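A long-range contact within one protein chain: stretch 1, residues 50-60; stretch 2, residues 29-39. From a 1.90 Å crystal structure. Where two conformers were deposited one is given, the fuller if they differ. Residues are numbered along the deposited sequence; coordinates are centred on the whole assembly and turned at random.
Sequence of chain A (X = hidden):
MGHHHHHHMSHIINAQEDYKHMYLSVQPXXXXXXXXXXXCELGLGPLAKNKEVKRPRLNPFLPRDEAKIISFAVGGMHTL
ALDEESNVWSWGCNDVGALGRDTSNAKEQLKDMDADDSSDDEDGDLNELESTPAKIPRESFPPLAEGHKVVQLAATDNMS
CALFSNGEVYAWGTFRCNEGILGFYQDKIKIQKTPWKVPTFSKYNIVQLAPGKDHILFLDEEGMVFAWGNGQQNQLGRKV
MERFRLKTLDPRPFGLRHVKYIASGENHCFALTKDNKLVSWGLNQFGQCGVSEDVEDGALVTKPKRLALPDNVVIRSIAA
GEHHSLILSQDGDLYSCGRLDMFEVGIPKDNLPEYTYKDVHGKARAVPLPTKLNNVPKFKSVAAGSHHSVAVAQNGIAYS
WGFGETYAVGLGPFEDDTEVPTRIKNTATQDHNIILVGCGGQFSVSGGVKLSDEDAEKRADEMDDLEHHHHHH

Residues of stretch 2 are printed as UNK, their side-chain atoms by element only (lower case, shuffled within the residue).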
ATOM      1  N   ASN A  50     -19.186  11.213 -10.250  1.00 29.16           N
ATOM      2  CA  ASN A  50     -18.125  10.203 -10.198  1.00 28.74           C
ATOM      3  C   ASN A  50     -16.948  10.543  -9.271  1.00 28.55           C
ATOM      4  O   ASN A  50     -15.879   9.935  -9.371  1.00 28.46           O
ATOM      5  CB  ASN A  50     -17.634   9.874 -11.614  1.00 28.58           C
ATOM      6  CG  ASN A  50     -18.657   9.091 -12.423  1.00 27.97           C
ATOM      7  OD1 ASN A  50     -19.391   8.262 -11.888  1.00 28.95           O
ATOM      8  ND2 ASN A  50     -18.697   9.343 -13.721  1.00 27.69           N
ATOM      9  N   LYS A  51     -17.142  11.512  -8.378  1.00 28.28           N
ATOM     10  CA  LYS A  51     -16.122  11.825  -7.374  1.00 28.16           C
ATOM     11  C   LYS A  51     -16.486  11.276  -5.979  1.00 27.31           C
ATOM     12  O   LYS A  51     -15.757  11.470  -5.000  1.00 27.15           O
ATOM     13  CB  LYS A  51     -15.770  13.326  -7.373  1.00 28.70           C
ATOM     14  CG  LYS A  51     -16.765  14.263  -6.715  0.70 29.90           C
ATOM     15  CD  LYS A  51     -16.629  15.675  -7.300  0.70 32.26           C
ATOM     16  CE  LYS A  51     -16.884  16.752  -6.258  0.70 32.92           C
ATOM     17  NZ  LYS A  51     -15.803  16.765  -5.214  0.70 33.89           N
ATOM     18  N   GLU A  52     -17.615  10.573  -5.913  1.00 26.52           N
ATOM     19  CA  GLU A  52     -18.027   9.853  -4.714  1.00 25.77           C
ATOM     20  C   GLU A  52     -18.793   8.606  -5.148  1.00 25.16           C
ATOM     21  O   GLU A  52     -19.848   8.697  -5.791  1.00 24.95           O
ATOM     22  CB  GLU A  52     -18.865  10.747  -3.796  1.00 26.13           C
ATOM     23  CG  GLU A  52     -19.308  10.095  -2.499  1.00 26.75           C
ATOM     24  CD  GLU A  52     -20.254  10.982  -1.710  0.80 28.10           C
ATOM     25  OE1 GLU A  52     -21.466  10.990  -2.012  1.00 28.80           O
ATOM     26  OE2 GLU A  52     -19.783  11.674  -0.788  1.00 27.72           O
ATOM     27  N   VAL A  53     -18.233   7.445  -4.815  1.00 23.70           N
ATOM     28  CA  VAL A  53     -18.687   6.172  -5.359  1.00 22.84           C
ATOM     29  C   VAL A  53     -18.669   5.149  -4.226  1.00 22.14           C
ATOM     30  O   VAL A  53     -17.617   4.817  -3.695  1.00 22.24           O
ATOM     31  CB  VAL A  53     -17.797   5.746  -6.565  1.00 22.67           C
ATOM     32  CG1 VAL A  53     -18.086   4.322  -7.001  1.00 22.33           C
ATOM     33  CG2 VAL A  53     -17.994   6.710  -7.747  1.00 23.05           C
ATOM     34  N   LYS A  54     -19.849   4.669  -3.845  1.00 21.44           N
ATOM     35  CA  LYS A  54     -20.007   3.950  -2.581  1.00 20.67           C
ATOM     36  C   LYS A  54     -19.878   2.428  -2.704  1.00 20.03           C
ATOM     37  O   LYS A  54     -19.926   1.720  -1.696  1.00 19.29           O
ATOM     38  CB  LYS A  54     -21.338   4.355  -1.913  1.00 21.21           C
ATOM     39  CG  LYS A  54     -21.447   5.857  -1.654  1.00 22.45           C
ATOM     40  CD  LYS A  54     -22.815   6.275  -1.128  1.00 25.29           C
ATOM     41  CE  LYS A  54     -22.901   7.799  -1.021  1.00 27.21           C
ATOM     42  NZ  LYS A  54     -24.208   8.267  -0.421  1.00 28.96           N
ATOM     43  N   ARG A  55     -19.715   1.942  -3.937  1.00 19.22           N
ATOM     44  CA  ARG A  55     -19.519   0.512  -4.226  1.00 19.03           C
ATOM     45  C   ARG A  55     -18.519   0.375  -5.368  1.00 18.20           C
ATOM     46  O   ARG A  55     -18.433   1.279  -6.197  1.00 18.18           O
ATOM     47  CB  ARG A  55     -20.846  -0.131  -4.665  1.00 19.33           C
ATOM     48  CG  ARG A  55     -21.919  -0.245  -3.589  1.00 21.13           C
ATOM     49  CD  ARG A  55     -21.490  -1.185  -2.493  1.00 24.63           C
ATOM     50  NE  ARG A  55     -22.624  -1.708  -1.730  0.90 26.41           N
ATOM     51  CZ  ARG A  55     -22.561  -2.793  -0.966  0.80 27.34           C
ATOM     52  NH1 ARG A  55     -21.414  -3.464  -0.855  1.00 26.78           N
ATOM     53  NH2 ARG A  55     -23.641  -3.206  -0.312  1.00 28.10           N
ATOM     54  N   PRO A  56     -17.773  -0.754  -5.433  1.00 17.68           N
ATOM     55  CA  PRO A  56     -16.810  -0.951  -6.517  1.00 17.14           C
ATOM     56  C   PRO A  56     -17.418  -0.688  -7.891  1.00 17.26           C
ATOM     57  O   PRO A  56     -18.437  -1.285  -8.246  1.00 17.46           O
ATOM     58  CB  PRO A  56     -16.421  -2.428  -6.375  1.00 17.09           C
ATOM     59  CG  PRO A  56     -16.536  -2.683  -4.910  1.00 17.27           C
ATOM     60  CD  PRO A  56     -17.731  -1.869  -4.464  1.00 17.47           C
ATOM     61  N   ARG A  57     -16.794   0.217  -8.636  1.00 16.97           N
ATOM     62  CA  ARG A  57     -17.281   0.636  -9.938  1.00 16.74           C
ATOM     63  C   ARG A  57     -16.266   0.226 -10.993  1.00 16.86           C
ATOM     64  O   ARG A  57     -15.084   0.578 -10.896  1.00 16.27           O
ATOM     65  CB  ARG A  57     -17.484   2.154  -9.942  1.00 16.88           C
ATOM     66  CG  ARG A  57     -17.872   2.757 -11.299  1.00 18.01           C
ATOM     67  CD  ARG A  57     -19.386   2.730 -11.525  1.00 20.05           C
ATOM     68  NE  ARG A  57     -20.110   3.452 -10.476  1.00 21.53           N
ATOM     69  CZ  ARG A  57     -20.261   4.772 -10.432  1.00 22.98           C
ATOM     70  NH1 ARG A  57     -19.748   5.548 -11.383  1.00 24.24           N
ATOM     71  NH2 ARG A  57     -20.933   5.320  -9.431  1.00 23.04           N
ATOM     72  N   LEU A  58     -16.719  -0.522 -11.997  1.00 16.76           N
ATOM     73  CA  LEU A  58     -15.830  -0.933 -13.085  1.00 16.93           C
ATOM     74  C   LEU A  58     -15.254   0.303 -13.770  1.00 17.18           C
ATOM     75  O   LEU A  58     -15.995   1.193 -14.172  1.00 17.11           O
ATOM     76  CB  LEU A  58     -16.584  -1.818 -14.081  1.00 16.87           C
ATOM     77  CG  LEU A  58     -15.774  -2.311 -15.282  1.00 17.31           C
ATOM     78  CD1 LEU A  58     -14.731  -3.342 -14.848  1.00 17.03           C
ATOM     79  CD2 LEU A  58     -16.712  -2.894 -16.343  1.00 17.97           C
ATOM     80  N   ASN A  59     -13.925   0.376 -13.877  1.00 17.56           N
ATOM     81  CA  ASN A  59     -13.299   1.551 -14.455  1.00 17.93           C
ATOM     82  C   ASN A  59     -13.282   1.434 -15.981  1.00 18.39           C
ATOM     83  O   ASN A  59     -12.582   0.565 -16.525  1.00 18.55           O
ATOM     84  CB  ASN A  59     -11.882   1.754 -13.896  1.00 17.72           C
ATOM     85  CG  ASN A  59     -11.320   3.116 -14.227  1.00 18.25           C
ATOM     86  OD1 ASN A  59     -11.353   3.545 -15.383  1.00 17.99           O
ATOM     87  ND2 ASN A  59     -10.800   3.812 -13.212  1.00 16.93           N
ATOM     88  N   PRO A  60     -14.059   2.301 -16.675  1.00 18.66           N
ATOM     89  CA  PRO A  60     -14.187   2.161 -18.128  1.00 19.01           C
ATOM     90  C   PRO A  60     -12.981   2.690 -18.906  1.00 19.45           C
ATOM     91  O   PRO A  60     -12.885   2.453 -20.108  1.00 19.73           O
ATOM     92  CB  PRO A  60     -15.442   2.978 -18.452  1.00 19.28           C
ATOM     93  CG  PRO A  60     -15.468   4.057 -17.409  1.00 19.04           C
ATOM     94  CD  PRO A  60     -14.805   3.472 -16.163  1.00 18.41           C
ATOM     95  N   UNK A  29      -6.722  -7.533 -16.061  1.00 17.18           N
ATOM     96  CA  UNK A  29      -7.734  -7.406 -15.013  1.00 16.65           C
ATOM     97  C   UNK A  29      -8.824  -6.394 -15.333  1.00 16.21           C
ATOM     98  O   UNK A  29      -8.552  -5.347 -15.923  1.00 16.37           O
ATOM     99  c   UNK A  29      -5.969  -7.879 -13.114  1.00 15.99           C
ATOM    100  c   UNK A  29      -7.058  -6.977 -13.696  1.00 16.21           C
ATOM    101  c   UNK A  29      -6.550  -9.161 -12.528  1.00 16.41           C
ATOM    102  c   UNK A  29      -5.133  -7.119 -12.074  1.00 16.63           C
ATOM    103  N   UNK A  30     -10.053  -6.702 -14.925  1.00 15.75           N
ATOM    104  CA  UNK A  30     -11.067  -5.668 -14.747  1.00 15.51           C
ATOM    105  C   UNK A  30     -10.632  -4.851 -13.526  1.00 14.58           C
ATOM    106  O   UNK A  30     -10.337  -5.418 -12.474  1.00 14.15           O
ATOM    107  o   UNK A  30     -12.781  -6.448 -16.846  1.00 17.61           O
ATOM    108  o   UNK A  30     -13.831  -7.877 -15.543  1.00 19.14           O
ATOM    109  c   UNK A  30     -12.439  -6.292 -14.475  1.00 15.59           C
ATOM    110  c   UNK A  30     -13.059  -6.918 -15.715  1.00 17.65           C
ATOM    111  N   UNK A  31     -10.582  -3.534 -13.674  1.00 14.02           N
ATOM    112  CA  UNK A  31     -10.204  -2.635 -12.572  1.00 13.93           C
ATOM    113  C   UNK A  31     -11.447  -1.945 -11.997  1.00 14.03           C
ATOM    114  O   UNK A  31     -12.260  -1.404 -12.738  1.00 14.60           O
ATOM    115  c   UNK A  31      -7.905  -2.238 -13.629  1.00 13.51           C
ATOM    116  c   UNK A  31      -9.159  -1.569 -13.042  1.00 13.96           C
ATOM    117  c   UNK A  31      -8.805  -0.567 -11.907  1.00 13.70           C
ATOM    118  c   UNK A  31      -7.153  -3.170 -12.677  1.00 13.57           C
ATOM    119  N   UNK A  32     -11.578  -1.968 -10.672  1.00 13.79           N
ATOM    120  CA  UNK A  32     -12.693  -1.344  -9.976  1.00 13.68           C
ATOM    121  C   UNK A  32     -12.173  -0.293  -9.012  1.00 13.77           C
ATOM    122  O   UNK A  32     -11.152  -0.505  -8.366  1.00 13.37           O
ATOM    123  c   UNK A  32     -13.264  -4.658 -10.207  1.00 13.09           C
ATOM    124  c   UNK A  32     -14.012  -3.505 -10.011  1.00 14.85           C
ATOM    125  c   UNK A  32     -15.004  -5.586 -11.591  1.00 15.80           C
ATOM    126  c   UNK A  32     -13.760  -5.699 -10.990  1.00 15.16           C
ATOM    127  c   UNK A  32     -13.474  -2.386  -9.175  1.00 13.35           C
ATOM    128  c   UNK A  32     -15.260  -3.393 -10.623  1.00 15.26           C
ATOM    129  c   UNK A  32     -15.761  -4.430 -11.415  1.00 15.39           C
ATOM    130  N   UNK A  33     -12.900   0.813  -8.898  1.00 13.86           N
ATOM    131  CA  UNK A  33     -12.521   1.914  -8.017  1.00 14.38           C
ATOM    132  C   UNK A  33     -13.731   2.365  -7.214  1.00 14.76           C
ATOM    133  O   UNK A  33     -14.872   2.333  -7.713  1.00 15.11           O
ATOM    134  c   UNK A  33     -11.992   3.094  -8.848  1.00 14.28           C
ATOM    135  s   UNK A  33     -10.516   2.735  -9.837  1.00 15.45           S
ATOM    136  N   UNK A  34     -13.493   2.782  -5.975  1.00 14.93           N
ATOM    137  CA  UNK A  34     -14.580   3.280  -5.126  1.00 15.19           C
ATOM    138  C   UNK A  34     -14.059   4.107  -3.954  1.00 15.75           C
ATOM    139  O   UNK A  34     -12.861   4.077  -3.656  1.00 15.73           O
ATOM    140  n   UNK A  34     -14.189   0.178  -1.726  1.00 13.81           N
ATOM    141  c   UNK A  34     -12.800  -1.699  -2.655  1.00 13.10           C
ATOM    142  c   UNK A  34     -13.981   0.039  -3.963  1.00 13.45           C
ATOM    143  c   UNK A  34     -12.704  -1.670  -5.084  1.00 12.46           C
ATOM    144  c   UNK A  34     -13.510  -0.532  -5.159  1.00 13.02           C
ATOM    145  c   UNK A  34     -13.618  -0.560  -2.729  1.00 13.29           C
ATOM    146  c   UNK A  34     -14.806   1.172  -3.657  1.00 14.18           C
ATOM    147  c   UNK A  34     -14.905   1.216  -2.286  1.00 13.54           C
ATOM    148  c   UNK A  34     -15.461   2.123  -4.642  1.00 14.91           C
ATOM    149  c   UNK A  34     -12.353  -2.238  -3.839  1.00 12.56           C
ATOM    150  N   UNK A  35     -14.970   4.840  -3.306  1.00 16.42           N
ATOM    151  CA  UNK A  35     -14.640   5.731  -2.191  1.00 17.11           C
ATOM    152  C   UNK A  35     -14.814   7.182  -2.611  1.00 17.79           C
ATOM    153  O   UNK A  35     -15.734   7.511  -3.363  1.00 17.88           O
ATOM    154  N   UNK A  36     -13.918   8.046  -2.145  1.00 18.47           N
ATOM    155  CA  UNK A  36     -14.002   9.485  -2.423  1.00 19.22           C
ATOM    156  C   UNK A  36     -12.849   9.931  -3.328  1.00 19.84           C
ATOM    157  O   UNK A  36     -11.688   9.578  -3.096  1.00 19.87           O
ATOM    158  c   UNK A  36     -14.078  10.302  -1.106  1.00 19.22           C
ATOM    159  o   UNK A  36     -15.273   9.925  -0.409  1.00 19.70           O
ATOM    160  c   UNK A  36     -14.117  11.823  -1.363  1.00 18.91           C
ATOM    161  N   UNK A  37     -13.192  10.691  -4.364  1.00 20.34           N
ATOM    162  CA  UNK A  37     -12.226  11.123  -5.362  1.00 21.11           C
ATOM    163  C   UNK A  37     -12.260  12.621  -5.590  1.00 21.54           C
ATOM    164  O   UNK A  37     -12.201  13.079  -6.735  1.00 21.66           O
ATOM    165  N   UNK A  38     -12.338  13.384  -4.499  1.00 21.76           N
ATOM    166  CA  UNK A  38     -12.408  14.852  -4.574  1.00 22.50           C
ATOM    167  C   UNK A  38     -11.132  15.468  -5.167  1.00 22.57           C
ATOM    168  O   UNK A  38     -11.135  16.623  -5.608  1.00 22.70           O
ATOM    169  o   UNK A  38     -11.590  15.307  -2.323  1.00 24.19           O
ATOM    170  c   UNK A  38     -12.706  15.443  -3.187  1.00 22.54           C
ATOM    171  N   UNK A  39     -10.052  14.688  -5.168  1.00 22.52           N
ATOM    172  CA  UNK A  39      -8.763  15.115  -5.709  0.50 22.51           C
ATOM    173  C   UNK A  39      -8.380  14.252  -6.923  1.00 22.22           C
ATOM    174  O   UNK A  39      -7.196  14.077  -7.233  1.00 22.19           O
ATOM    175  s   UNK A  39      -6.686  16.050  -2.115  0.50 23.85           S
ATOM    176  c   UNK A  39      -7.677  15.076  -4.615  0.50 22.60           C
ATOM    177  c   UNK A  39      -7.831  16.154  -3.524  0.50 23.35           C
ATOM    178  c   UNK A  39      -7.304  14.585  -1.287  0.50 24.25           C
TER
HETATM  179  O   HOH W   1     -11.519  -1.955 -16.067  1.00 16.06           O
HETATM  180  O   HOH W   2     -17.293  11.627   0.352  1.00 27.06           O

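Position 29 has four side-chain carbons, forked at the second. None comes near stretch 1. It is Leu 29.

Position 30 has two carbons, the second carrying two oxygens. Its CB lies 3.8 Å from CD1 of Leu 58. This is Asp 30, whose carboxylate is hydrogen-bonded elsewhere in the structure.

Position 31 has four carbons, forked at the first, with one arm two carbons long. Its one-carbon arm lies 4.3 Å from CB of Asn 59. It is Ile 31. Its backbone O accepts a hydrogen bond from N of Asn 59 (2.7 Å). Water 1 donates to O of Asn 59 (2.8 Å) and accepts from N of Ile 31 (3.0 Å).

Position 32 has one carbon followed by a six-carbon ring. A ring carbon lies 3.7 Å from CD1 of Leu 58. This is Phe 32, and the ring carbon is CE1. The contact is apolar, on the face these two residues share.

Position 33 has one carbon and one sulfur. The sulfur lies 3.6 Å from ND2 of Asn 59. This is Cys 33. Its SG accepts a hydrogen bond from that ND2, at a length normal for sulfur. Its backbone N and O pair with O and N of Arg 57, both at 3.0 Å.

Position 34 has one carbon, then fused five- and six-membered rings holding eight carbons and one nitrogen. CG of Pro 56 sits over one face of the six-membered ring, 3.9 Å from its centroid, in a CH-pi contact. Only Trp 34 fits.

Position 35 has no side-chain atoms. Its N donates to O of Val 53 (2.7 Å), and its O accepts from N of Val 53 (2.9 Å). It is Gly 35. At its backbone angles a CB would be jammed against the preceding carbonyl O.

Position 36 has one carbon carrying one oxygen and one carbon. Water 2 links the oxygen to OE2 of Glu 52. This is Thr 36. The water donates to OG1 and to OE2, both at 2.7 Å.

Position 37 also lacks a side chain. Its N donates to O of Lys 51 (2.8 Å). It is Gly 37.

Position 38 has one carbon and one oxygen. CB lies 3.9 Å from NZ of Lys 51. It is Ser 38.

Position 39 is an unbranched chain of two carbons, a sulfur and a carbon. It makes no contact with stretch 1. It is Met 39.

The contact is an antiparallel backbone ladder with a bulge. The register shifts by two between Val 53 and Arg 57. Pro 56 packs on Trp 34.

Stretch 2 (29-39) LDIFCWGTGSM
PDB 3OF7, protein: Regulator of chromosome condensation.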